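PDB 6DGM: phosphoglycerol transferase GacH from Streptococcus pyogenes MGAS5005, which probably transfers glycerol phosphate onto the rhamnose polysaccharide of the group A Streptococcus cell wall, through the metal-dependent, sulfatase-like catalytic domain that this chain comprises. Local coordinates for residues A[40-46]-A[199-205]; A[113-118]-A[146-152]; A[132-137]-A[155-159]. Numbering follows the deposited sequence.

Contact 1 (A[40-46]-A[199-205]); sequences TVIYLLS and QFFSVIT
Two extended segments run parallel, their axes 4.8 Å apart at 9°, in the register Thr40–Gln199 to Ser46–Thr205. Thr40 (chi1 m) accepts Gln199 N at OG1 (2.9 Å), and a water lies between OG1 and Gln199 OE1. Val41 starts the ladder: Val41 N to Gln199 O 2.9 Å, Phe201 N to Val41 O 2.9 Å. Ile42 sets CG1 3.8 Å from Phe201 CD1. Tyr43 pairs N with Phe201 O and O with Val203 N, both 2.8 Å; its ring face (chi1 m) receives the edge of Phe200 (chi1 t), centroids 5.1 Å apart, planes at 72°. Leu44 CD2 meets Val203 CG1 at 3.6 Å, on the Ile42 face. Leu45 closes the ladder, N to Val203 O 2.9 Å and Thr205 N to Leu45 O 3.0 Å. The C-terminal strand ends of this alkaline phosphatase-like core lead to the manganese site: Thr205 OG1 hydrogen-bonds N of metal ligand Glu47, and Leu45 touches another, Thr89. Strands 263-269 and 135-139 flank the pair; helices 182-192 and 89-98 pack on the Leu44–Val203 and Tyr43–Phe200 faces, respectively.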
loop_
_atom_site.group_PDB
_atom_site.type_symbol
_atom_site.label_atom_id
_atom_site.label_comp_id
_atom_site.label_asym_id
_atom_site.label_seq_id
_atom_site.Cartn_x
_atom_site.Cartn_y
_atom_site.Cartn_z
ATOM N N THR A 40 -3.414 -12.016 -11.062
ATOM C CA THR A 40 -3.250 -12.217 -9.627
ATOM C C THR A 40 -2.430 -11.060 -9.079
ATOM O O THR A 40 -1.427 -10.656 -9.670
ATOM C CB THR A 40 -2.597 -13.565 -9.348
ATOM O OG1 THR A 40 -3.605 -14.580 -9.503
ATOM C CG2 THR A 40 -1.979 -13.642 -7.949
ATOM N N VAL A 41 -2.901 -10.487 -7.989
ATOM C CA VAL A 41 -2.370 -9.240 -7.457
ATOM C C VAL A 41 -2.018 -9.453 -5.995
ATOM O O VAL A 41 -2.815 -10.024 -5.235
ATOM C CB VAL A 41 -3.378 -8.088 -7.627
ATOM C CG1 VAL A 41 -2.914 -6.896 -6.847
ATOM C CG2 VAL A 41 -3.537 -7.758 -9.129
ATOM N N ILE A 42 -0.819 -9.014 -5.618
ATOM C CA ILE A 42 -0.303 -9.126 -4.258
ATOM C C ILE A 42 0.015 -7.721 -3.760
ATOM O O ILE A 42 0.870 -7.042 -4.337
ATOM C CB ILE A 42 0.956 -10.002 -4.205
ATOM C CG1 ILE A 42 0.654 -11.423 -4.696
ATOM C CG2 ILE A 42 1.505 -10.021 -2.780
ATOM C CD1 ILE A 42 1.898 -12.213 -5.101
ATOM N N TYR A 43 -0.675 -7.279 -2.716
ATOM C CA TYR A 43 -0.348 -6.028 -2.039
ATOM C C TYR A 43 0.539 -6.396 -0.861
ATOM O O TYR A 43 0.103 -7.117 0.038
ATOM C CB TYR A 43 -1.596 -5.286 -1.562
ATOM C CG TYR A 43 -2.302 -4.447 -2.605
ATOM C CD1 TYR A 43 -2.083 -4.643 -3.961
ATOM C CD2 TYR A 43 -3.208 -3.467 -2.229
ATOM C CE1 TYR A 43 -2.745 -3.875 -4.911
ATOM C CE2 TYR A 43 -3.869 -2.696 -3.167
ATOM C CZ TYR A 43 -3.639 -2.899 -4.498
ATOM O OH TYR A 43 -4.293 -2.123 -5.440
ATOM N N LEU A 44 1.784 -5.945 -0.891
ATOM C CA LEU A 44 2.821 -6.395 0.043
ATOM C C LEU A 44 3.265 -5.173 0.835
ATOM O O LEU A 44 4.080 -4.375 0.362
ATOM C CB LEU A 44 3.973 -6.998 -0.737
ATOM C CG LEU A 44 4.931 -7.955 -0.021
ATOM C CD1 LEU A 44 5.502 -7.307 1.224
ATOM C CD2 LEU A 44 4.255 -9.249 0.333
ATOM N N LEU A 45 2.687 -5.002 2.020
ATOM C CA LEU A 45 3.093 -3.964 2.961
ATOM C C LEU A 45 4.314 -4.498 3.692
ATOM O O LEU A 45 4.212 -5.456 4.460
ATOM C CB LEU A 45 1.940 -3.654 3.907
ATOM C CG LEU A 45 2.114 -2.473 4.875
ATOM C CD1 LEU A 45 0.797 -2.107 5.559
ATOM C CD2 LEU A 45 3.211 -2.749 5.929
ATOM N N SER A 46 5.464 -3.895 3.429
ATOM C CA SER A 46 6.745 -4.312 3.994
ATOM C C SER A 46 7.007 -3.408 5.201
ATOM O O SER A 46 7.412 -2.249 5.055
ATOM C CB SER A 46 7.836 -4.197 2.936
ATOM O OG SER A 46 9.081 -4.678 3.427
ATOM N N GLN A 199 -6.089 -14.493 -8.017
ATOM C CA GLN A 199 -6.111 -14.311 -6.581
ATOM C C GLN A 199 -5.697 -12.896 -6.201
ATOM O O GLN A 199 -4.922 -12.237 -6.901
ATOM C CB GLN A 199 -5.161 -15.308 -5.901
ATOM C CG GLN A 199 -5.533 -16.759 -6.130
ATOM C CD GLN A 199 -4.402 -17.680 -5.716
ATOM O OE1 GLN A 199 -3.320 -17.638 -6.299
ATOM N NE2 GLN A 199 -4.637 -18.483 -4.693
ATOM N N PHE A 200 -6.230 -12.434 -5.075
ATOM C CA PHE A 200 -5.810 -11.177 -4.468
ATOM C C PHE A 200 -5.267 -11.467 -3.080
ATOM O O PHE A 200 -5.969 -12.035 -2.232
ATOM C CB PHE A 200 -6.942 -10.154 -4.373
ATOM C CG PHE A 200 -6.506 -8.896 -3.677
ATOM C CD1 PHE A 200 -5.753 -7.963 -4.361
ATOM C CD2 PHE A 200 -6.774 -8.694 -2.340
ATOM C CE1 PHE A 200 -5.307 -6.830 -3.734
ATOM C CE2 PHE A 200 -6.315 -7.560 -1.702
ATOM C CZ PHE A 200 -5.584 -6.630 -2.412
ATOM N N PHE A 201 -4.022 -11.065 -2.848
ATOM C CA PHE A 201 -3.371 -11.221 -1.557
ATOM C C PHE A 201 -3.163 -9.853 -0.933
ATOM O O PHE A 201 -2.665 -8.941 -1.592
ATOM C CB PHE A 201 -1.978 -11.833 -1.733
ATOM C CG PHE A 201 -1.971 -13.296 -2.113
ATOM C CD1 PHE A 201 -2.158 -13.693 -3.430
ATOM C CD2 PHE A 201 -1.721 -14.261 -1.159
ATOM C CE1 PHE A 201 -2.121 -15.037 -3.776
ATOM C CE2 PHE A 201 -1.667 -15.590 -1.489
ATOM C CZ PHE A 201 -1.870 -15.988 -2.812
ATOM N N SER A 202 -3.525 -9.725 0.342
ATOM C CA SER A 202 -3.180 -8.555 1.141
ATOM C C SER A 202 -2.248 -9.022 2.242
ATOM O O SER A 202 -2.670 -9.745 3.149
ATOM C CB SER A 202 -4.410 -7.896 1.751
ATOM O OG SER A 202 -4.007 -6.734 2.489
ATOM N N VAL A 203 -0.992 -8.605 2.173
ATOM C CA VAL A 203 0.059 -9.118 3.044
ATOM C C VAL A 203 0.630 -7.973 3.863
ATOM O O VAL A 203 0.898 -6.888 3.334
ATOM C CB VAL A 203 1.158 -9.785 2.201
ATOM C CG1 VAL A 203 2.239 -10.348 3.086
ATOM C CG2 VAL A 203 0.574 -10.887 1.311
ATOM N N ILE A 204 0.834 -8.228 5.154
ATOM C CA ILE A 204 1.420 -7.260 6.070
ATOM C C ILE A 204 2.546 -7.966 6.820
ATOM O O ILE A 204 2.288 -8.843 7.655
ATOM C CB ILE A 204 0.384 -6.714 7.058
ATOM C CG1 ILE A 204 -0.834 -6.104 6.348
ATOM C CG2 ILE A 204 1.010 -5.650 7.966
ATOM C CD1 ILE A 204 -1.995 -7.095 6.180
ATOM N N THR A 205 3.782 -7.580 6.540
ATOM C CA THR A 205 4.903 -8.280 7.154
ATOM C C THR A 205 5.084 -7.840 8.602
ATOM O O THR A 205 4.423 -6.914 9.093
ATOM C CB THR A 205 6.205 -8.091 6.380
ATOM O OG1 THR A 205 6.662 -6.739 6.522
ATOM C CG2 THR A 205 6.028 -8.441 4.908
HETATM O O HOH W 1 -2.890 -17.123 -8.975
#

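Contact 2 (A[113-118]-A[146-152]); sequences YSEVFP and FNRKTVY. With 1GP (sn-glycerol-1-phosphate), chain D.
Phe146 and Asn147 both have positive phi (55° and 63°), so the backbone turns through two left-handed residues before helix 148-154. Facing them, Tyr113 lies near the end of helix 112-115, and Phe117 and Pro118 start a 3-10 segment; the nearest CA pair is Tyr113–Asn147, 6.3 Å. Phe146 directs its carbonyl at the edge of the Tyr113 ring, Phe146 O 3.3 Å from Tyr113 CD2, while its own ring (chi1 m) leads away to the sn-glycerol-1-phosphate, where Phe146 CE2 lies 3.8 Å from O1P. Asn147 occupies the N-cap position without a side-chain capping bond; instead, with chi1 t, Asn147 ND2 donates to Tyr113 O at 3.2 Å. Arg148 (chi1 m, then two t angles) lays CG 4.0 Å from Tyr113 CE2 and extends to the ligand: NH2 donates to ligand O3 at 2.9 Å, and NH1 adds weak bonds to O3 (3.3 Å) and O2 (3.4 Å). One turn on, Val151 (chi1 t) is wedged between two aromatic faces in CH-pi contacts: CG2 is 3.9 Å from the Tyr113 ring centroid, 21° off the normal, and CG1 is 4.0 Å from the Phe117 centroid, 14° off. Tyr152 OH lies 3.7 Å from Tyr113 OH. This is one wall of the sn-glycerol-1-phosphate pocket, where a short helix presents an arginine to the glycerol hydroxyls. Helix 89-98 lies alongside: its Glu93 forms a salt bridge with Arg148 and accepts both tyrosine hydroxyls, while Tyr152 also packs on strands 135-139 and 200-204.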
loop_
_atom_site.group_PDB
_atom_site.type_symbol
_atom_site.label_atom_id
_atom_site.label_comp_id
_atom_site.label_asym_id
_atom_site.label_seq_id
_atom_site.Cartn_x
_atom_site.Cartn_y
_atom_site.Cartn_z
ATOM N N TYR A 113 -9.444 1.643 10.319
ATOM C CA TYR A 113 -10.122 0.366 10.441
ATOM C C TYR A 113 -11.080 0.325 11.629
ATOM O O TYR A 113 -12.010 -0.493 11.631
ATOM C CB TYR A 113 -9.087 -0.762 10.610
ATOM C CG TYR A 113 -8.483 -1.337 9.341
ATOM C CD1 TYR A 113 -9.003 -1.047 8.088
ATOM C CD2 TYR A 113 -7.396 -2.200 9.408
ATOM C CE1 TYR A 113 -8.471 -1.591 6.944
ATOM C CE2 TYR A 113 -6.853 -2.758 8.268
ATOM C CZ TYR A 113 -7.397 -2.449 7.027
ATOM O OH TYR A 113 -6.896 -2.983 5.856
ATOM N N SER A 114 -10.858 1.157 12.645
ATOM C CA SER A 114 -11.725 1.197 13.812
ATOM C C SER A 114 -12.795 2.268 13.729
ATOM O O SER A 114 -13.894 2.065 14.246
ATOM C CB SER A 114 -10.908 1.478 15.076
ATOM O OG SER A 114 -9.984 0.436 15.337
ATOM N N GLU A 115 -12.501 3.406 13.091
ATOM C CA GLU A 115 -13.374 4.568 13.140
ATOM C C GLU A 115 -14.112 4.867 11.842
ATOM O O GLU A 115 -15.107 5.599 11.877
ATOM C CB GLU A 115 -12.562 5.815 13.495
ATOM C CG GLU A 115 -11.892 5.705 14.851
ATOM C CD GLU A 115 -10.978 6.856 15.153
ATOM O OE1 GLU A 115 -11.419 8.018 15.033
ATOM O OE2 GLU A 115 -9.808 6.610 15.528
ATOM N N VAL A 116 -13.611 4.392 10.707
ATOM C CA VAL A 116 -14.222 4.687 9.412
ATOM C C VAL A 116 -14.742 3.409 8.742
ATOM O O VAL A 116 -15.911 3.351 8.343
ATOM C CB VAL A 116 -13.260 5.451 8.484
ATOM C CG1 VAL A 116 -13.870 5.589 7.065
ATOM C CG2 VAL A 116 -12.952 6.821 9.036
ATOM N N PHE A 117 -13.895 2.389 8.644
ATOM C CA PHE A 117 -14.347 1.157 7.990
ATOM C C PHE A 117 -15.686 0.664 8.530
ATOM O O PHE A 117 -16.569 0.346 7.720
ATOM C CB PHE A 117 -13.289 0.048 8.048
ATOM C CG PHE A 117 -13.698 -1.191 7.289
ATOM C CD1 PHE A 117 -14.461 -2.168 7.897
ATOM C CD2 PHE A 117 -13.353 -1.334 5.962
ATOM C CE1 PHE A 117 -14.862 -3.291 7.195
ATOM C CE2 PHE A 117 -13.756 -2.464 5.244
ATOM C CZ PHE A 117 -14.513 -3.431 5.870
ATOM N N PRO A 118 -15.905 0.572 9.844
ATOM C CA PRO A 118 -17.177 -0.004 10.330
ATOM C C PRO A 118 -18.388 0.811 9.956
ATOM O O PRO A 118 -19.512 0.295 9.994
ATOM C CB PRO A 118 -16.998 -0.064 11.853
ATOM C CG PRO A 118 -15.490 -0.009 12.059
ATOM C CD PRO A 118 -14.949 0.828 10.944
ATOM N N PHE A 146 -5.501 -4.176 15.281
ATOM C CA PHE A 146 -6.036 -3.138 14.398
ATOM C C PHE A 146 -7.322 -3.553 13.703
ATOM O O PHE A 146 -7.642 -3.067 12.617
ATOM C CB PHE A 146 -4.973 -2.625 13.432
ATOM C CG PHE A 146 -3.906 -1.878 14.127
ATOM C CD1 PHE A 146 -4.147 -0.588 14.600
ATOM C CD2 PHE A 146 -2.691 -2.485 14.437
ATOM C CE1 PHE A 146 -3.164 0.100 15.314
ATOM C CE2 PHE A 146 -1.720 -1.805 15.142
ATOM C CZ PHE A 146 -1.951 -0.511 15.574
ATOM N N ASN A 147 -8.094 -4.416 14.350
ATOM C CA ASN A 147 -9.403 -4.835 13.849
ATOM C C ASN A 147 -9.315 -5.566 12.513
ATOM O O ASN A 147 -10.295 -5.638 11.789
ATOM C CB ASN A 147 -10.347 -3.628 13.715
ATOM C CG ASN A 147 -11.806 -3.990 13.866
ATOM O OD1 ASN A 147 -12.154 -4.934 14.568
ATOM N ND2 ASN A 147 -12.686 -3.195 13.231
ATOM N N ARG A 148 -8.163 -6.143 12.158
ATOM C CA ARG A 148 -8.026 -6.697 10.814
ATOM C C ARG A 148 -8.969 -7.873 10.555
ATOM O O ARG A 148 -9.485 -8.027 9.441
ATOM C CB ARG A 148 -6.587 -7.102 10.528
ATOM C CG ARG A 148 -5.642 -5.927 10.354
ATOM C CD ARG A 148 -4.367 -6.386 9.718
ATOM N NE ARG A 148 -3.396 -5.309 9.564
ATOM C CZ ARG A 148 -2.437 -5.005 10.435
ATOM N NH1 ARG A 148 -2.285 -5.673 11.584
ATOM N NH2 ARG A 148 -1.637 -3.994 10.160
ATOM N N LYS A 149 -9.199 -8.728 11.557
ATOM C CA LYS A 149 -10.021 -9.905 11.319
ATOM C C LYS A 149 -11.432 -9.494 10.919
ATOM O O LYS A 149 -12.027 -10.075 10.004
ATOM C CB LYS A 149 -10.057 -10.776 12.569
ATOM C CG LYS A 149 -10.750 -12.113 12.394
ATOM C CD LYS A 149 -10.892 -12.816 13.730
ATOM C CE LYS A 149 -11.650 -14.126 13.626
ATOM N NZ LYS A 149 -10.833 -15.164 12.976
ATOM N N THR A 150 -11.979 -8.494 11.607
ATOM C CA THR A 150 -13.299 -7.980 11.272
ATOM C C THR A 150 -13.314 -7.378 9.880
ATOM O O THR A 150 -14.252 -7.603 9.105
ATOM C CB THR A 150 -13.672 -6.922 12.306
ATOM O OG1 THR A 150 -13.754 -7.548 13.583
ATOM C CG2 THR A 150 -14.991 -6.287 11.952
ATOM N N VAL A 151 -12.271 -6.624 9.536
ATOM C CA VAL A 151 -12.210 -5.983 8.228
ATOM C C VAL A 151 -12.178 -7.038 7.124
ATOM O O VAL A 151 -12.979 -7.003 6.186
ATOM C CB VAL A 151 -10.981 -5.068 8.141
ATOM C CG1 VAL A 151 -10.770 -4.566 6.728
ATOM C CG2 VAL A 151 -11.121 -3.910 9.100
ATOM N N TYR A 152 -11.235 -7.983 7.211
ATOM C CA TYR A 152 -11.107 -8.965 6.141
ATOM C C TYR A 152 -12.302 -9.901 6.080
ATOM O O TYR A 152 -12.667 -10.338 4.991
ATOM C CB TYR A 152 -9.760 -9.706 6.215
ATOM C CG TYR A 152 -8.630 -8.793 5.795
ATOM C CD1 TYR A 152 -8.502 -8.388 4.469
ATOM C CD2 TYR A 152 -7.717 -8.302 6.725
ATOM C CE1 TYR A 152 -7.485 -7.539 4.079
ATOM C CE2 TYR A 152 -6.708 -7.439 6.343
ATOM C CZ TYR A 152 -6.606 -7.055 5.008
ATOM O OH TYR A 152 -5.626 -6.198 4.578
HETATM C C3 1GP D . 1.065 -5.350 14.093
HETATM O O3 1GP D . 0.689 -4.304 11.922
HETATM C C2 1GP D . 0.820 -4.062 13.338
HETATM O O2 1GP D . -0.072 -6.211 14.101
HETATM C C1 1GP D . 1.940 -3.065 13.591
HETATM O O1P 1GP D . 1.562 -1.761 13.139
HETATM O O2P 1GP D . 3.803 -0.397 12.700
HETATM O O3P 1GP D . 1.521 0.692 13.428
HETATM O O4P 1GP D . 2.869 -0.726 15.054
HETATM P P 1GP D . 2.494 -0.501 13.557
#

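Contact 3 (A[132-137]-A[155-159]); sequences GKNRIA and LGFSK
A beta-alpha-beta unit is closed here: strand 135-139 leads through helix 148-154 into the parallel edge strand 159-162, and the helix ends in a Schellman motif whose C-prime residue is Gly156 (phi 73°, psi 28°). The nearest CA pairs are Lys133–Ser158 (5.0 Å), Arg135–Phe157 (4.8 Å) and Ile136–Lys159 (4.9 Å), the last a parallel bridge. Two backbone hydrogen bonds fix it, Ser158 N to Arg135 O at 3.0 Å and Ala137 N to Lys159 O at 2.9 Å, the latter almost straight at 179°. Before the strand, Gly132 and Lys133 form a 3-10 turn, and Gly132 O lies 3.3 Å from Ser158 CB. Arg135 (chi1 m, chi2 and chi3 t) extends across to the end of helix 148-154, where Arg135 NH1 makes a weak hydrogen bond to Leu155 O at 2.9 Å; its NH2 is held by Tyr130 O. At Gly156 the positive phi favours glycine, and an ideal CB would also fall 2.7 Å from Arg135 NH1, too close for the observed arginine position. The Phe157 ring (chi1 m) lies against the strand: Arg135 CB sits 3.6 Å from its centroid, 9° off the normal, as a CH-pi contact, and Ala137 CB is 3.9 Å from Phe157 CD2. Ile136 and Lys159 point to the same sheet face, Ile136 CG2 being 4.2 Å from Lys159 CB, and both touch Leu192 of helix 182-192. Phe157 meets Tyr152 of helix 148-154 edge-to-face and packs on Phe200, while strand 200-204 continues the sheet beyond Ile136 through backbone bonds.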
loop_
_atom_site.group_PDB
_atom_site.type_symbol
_atom_site.label_atom_id
_atom_site.label_comp_id
_atom_site.label_asym_id
_atom_site.label_seq_id
_atom_site.Cartn_x
_atom_site.Cartn_y
_atom_site.Cartn_z
ATOM N N GLY A 132 -14.519 -14.532 -3.669
ATOM C CA GLY A 132 -14.234 -14.607 -2.254
ATOM C C GLY A 132 -13.256 -15.712 -1.900
ATOM O O GLY A 132 -12.352 -15.514 -1.078
ATOM N N LYS A 133 -13.420 -16.893 -2.520
ATOM C CA LYS A 133 -12.507 -18.010 -2.292
ATOM C C LYS A 133 -11.058 -17.691 -2.657
ATOM O O LYS A 133 -10.142 -18.418 -2.227
ATOM C CB LYS A 133 -12.966 -19.253 -3.082
ATOM C CG LYS A 133 -12.746 -19.180 -4.573
ATOM C CD LYS A 133 -13.133 -20.489 -5.257
ATOM C CE LYS A 133 -12.909 -20.386 -6.739
ATOM N NZ LYS A 133 -13.381 -21.617 -7.430
ATOM N N ASN A 134 -10.819 -16.638 -3.439
ATOM C CA ASN A 134 -9.484 -16.296 -3.922
ATOM C C ASN A 134 -8.937 -15.024 -3.296
ATOM O O ASN A 134 -7.981 -14.438 -3.818
ATOM C CB ASN A 134 -9.505 -16.183 -5.449
ATOM C CG ASN A 134 -9.696 -17.524 -6.114
ATOM O OD1 ASN A 134 -9.224 -18.553 -5.621
ATOM N ND2 ASN A 134 -10.407 -17.525 -7.232
ATOM N N ARG A 135 -9.541 -14.574 -2.195
ATOM C CA ARG A 135 -9.070 -13.409 -1.459
ATOM C C ARG A 135 -8.364 -13.901 -0.204
ATOM O O ARG A 135 -8.977 -14.564 0.631
ATOM C CB ARG A 135 -10.234 -12.516 -1.031
ATOM C CG ARG A 135 -11.050 -11.939 -2.166
ATOM C CD ARG A 135 -12.305 -11.236 -1.620
ATOM N NE ARG A 135 -13.234 -10.992 -2.720
ATOM C CZ ARG A 135 -14.531 -10.782 -2.576
ATOM N NH1 ARG A 135 -15.059 -10.770 -1.356
ATOM N NH2 ARG A 135 -15.299 -10.599 -3.650
ATOM N N ILE A 136 -7.086 -13.561 -0.060
ATOM C CA ILE A 136 -6.253 -14.098 1.010
ATOM C C ILE A 136 -5.530 -12.961 1.707
ATOM O O ILE A 136 -4.866 -12.160 1.046
ATOM C CB ILE A 136 -5.225 -15.113 0.455
ATOM C CG1 ILE A 136 -5.944 -16.278 -0.232
ATOM C CG2 ILE A 136 -4.262 -15.563 1.577
ATOM C CD1 ILE A 136 -5.012 -17.225 -1.009
ATOM N N ALA A 137 -5.646 -12.893 3.042
ATOM C CA ALA A 137 -4.871 -11.973 3.857
ATOM C C ALA A 137 -3.840 -12.735 4.679
ATOM O O ALA A 137 -4.045 -13.894 5.022
ATOM C CB ALA A 137 -5.789 -11.168 4.814
ATOM N N LEU A 155 -14.902 -7.981 4.247
ATOM C CA LEU A 155 -14.509 -7.947 2.845
ATOM C C LEU A 155 -14.589 -9.321 2.198
ATOM O O LEU A 155 -14.194 -9.466 1.044
ATOM C CB LEU A 155 -13.099 -7.378 2.689
ATOM C CG LEU A 155 -12.943 -5.889 3.011
ATOM C CD1 LEU A 155 -11.508 -5.432 2.848
ATOM C CD2 LEU A 155 -13.890 -5.045 2.155
ATOM N N GLY A 156 -15.100 -10.322 2.909
ATOM C CA GLY A 156 -15.366 -11.611 2.300
ATOM C C GLY A 156 -14.143 -12.437 1.992
ATOM O O GLY A 156 -14.174 -13.256 1.051
ATOM N N PHE A 157 -13.065 -12.269 2.741
ATOM C CA PHE A 157 -11.843 -13.008 2.473
ATOM C C PHE A 157 -11.999 -14.451 2.934
ATOM O O PHE A 157 -12.591 -14.727 3.984
ATOM C CB PHE A 157 -10.654 -12.357 3.182
ATOM C CG PHE A 157 -9.998 -11.255 2.383
ATOM C CD1 PHE A 157 -10.737 -10.198 1.882
ATOM C CD2 PHE A 157 -8.640 -11.288 2.131
ATOM C CE1 PHE A 157 -10.127 -9.175 1.142
ATOM C CE2 PHE A 157 -8.031 -10.285 1.389
ATOM C CZ PHE A 157 -8.779 -9.234 0.878
ATOM N N SER A 158 -11.448 -15.370 2.157
ATOM C CA SER A 158 -11.570 -16.778 2.500
ATOM C C SER A 158 -10.547 -17.202 3.539
ATOM O O SER A 158 -10.819 -18.101 4.346
ATOM C CB SER A 158 -11.389 -17.613 1.235
ATOM O OG SER A 158 -11.290 -18.993 1.546
ATOM N N LYS A 159 -9.378 -16.581 3.527
ATOM C CA LYS A 159 -8.300 -16.963 4.416
ATOM C C LYS A 159 -7.657 -15.713 4.991
ATOM O O LYS A 159 -7.543 -14.681 4.323
ATOM C CB LYS A 159 -7.203 -17.751 3.691
ATOM C CG LYS A 159 -7.621 -19.155 3.308
ATOM C CD LYS A 159 -6.425 -19.967 2.818
ATOM C CE LYS A 159 -6.836 -21.396 2.463
ATOM N NZ LYS A 159 -5.653 -22.168 2.014
#

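Overall arrangement
Contacts 1 and 3 belong to one sheet, their centres about 12 Å apart: Phe200 O to Ile136 N and Ser202 N to Ile136 O, both 2.9 Å, join their neighbouring strands. Contact 2 lies about 17 Å from contact 1 and 15 Å from contact 3, centre to centre. Tyr152 links it to both, with its OH 2.7 Å from Ser202 OG in a probable hydrogen bond and its O 3.0 Å from Phe157 N. Along the chain, contacts 2 and 3 nest within the loop closed by contact 1. Towards the ligand, Ile204 CG2 packs 3.8 Å from Arg148 NH2, and the Leu45 side chain is about 5 Å from manganese; contact 3 lies farther off, Ala137's side chain about 12 Å from the ligand.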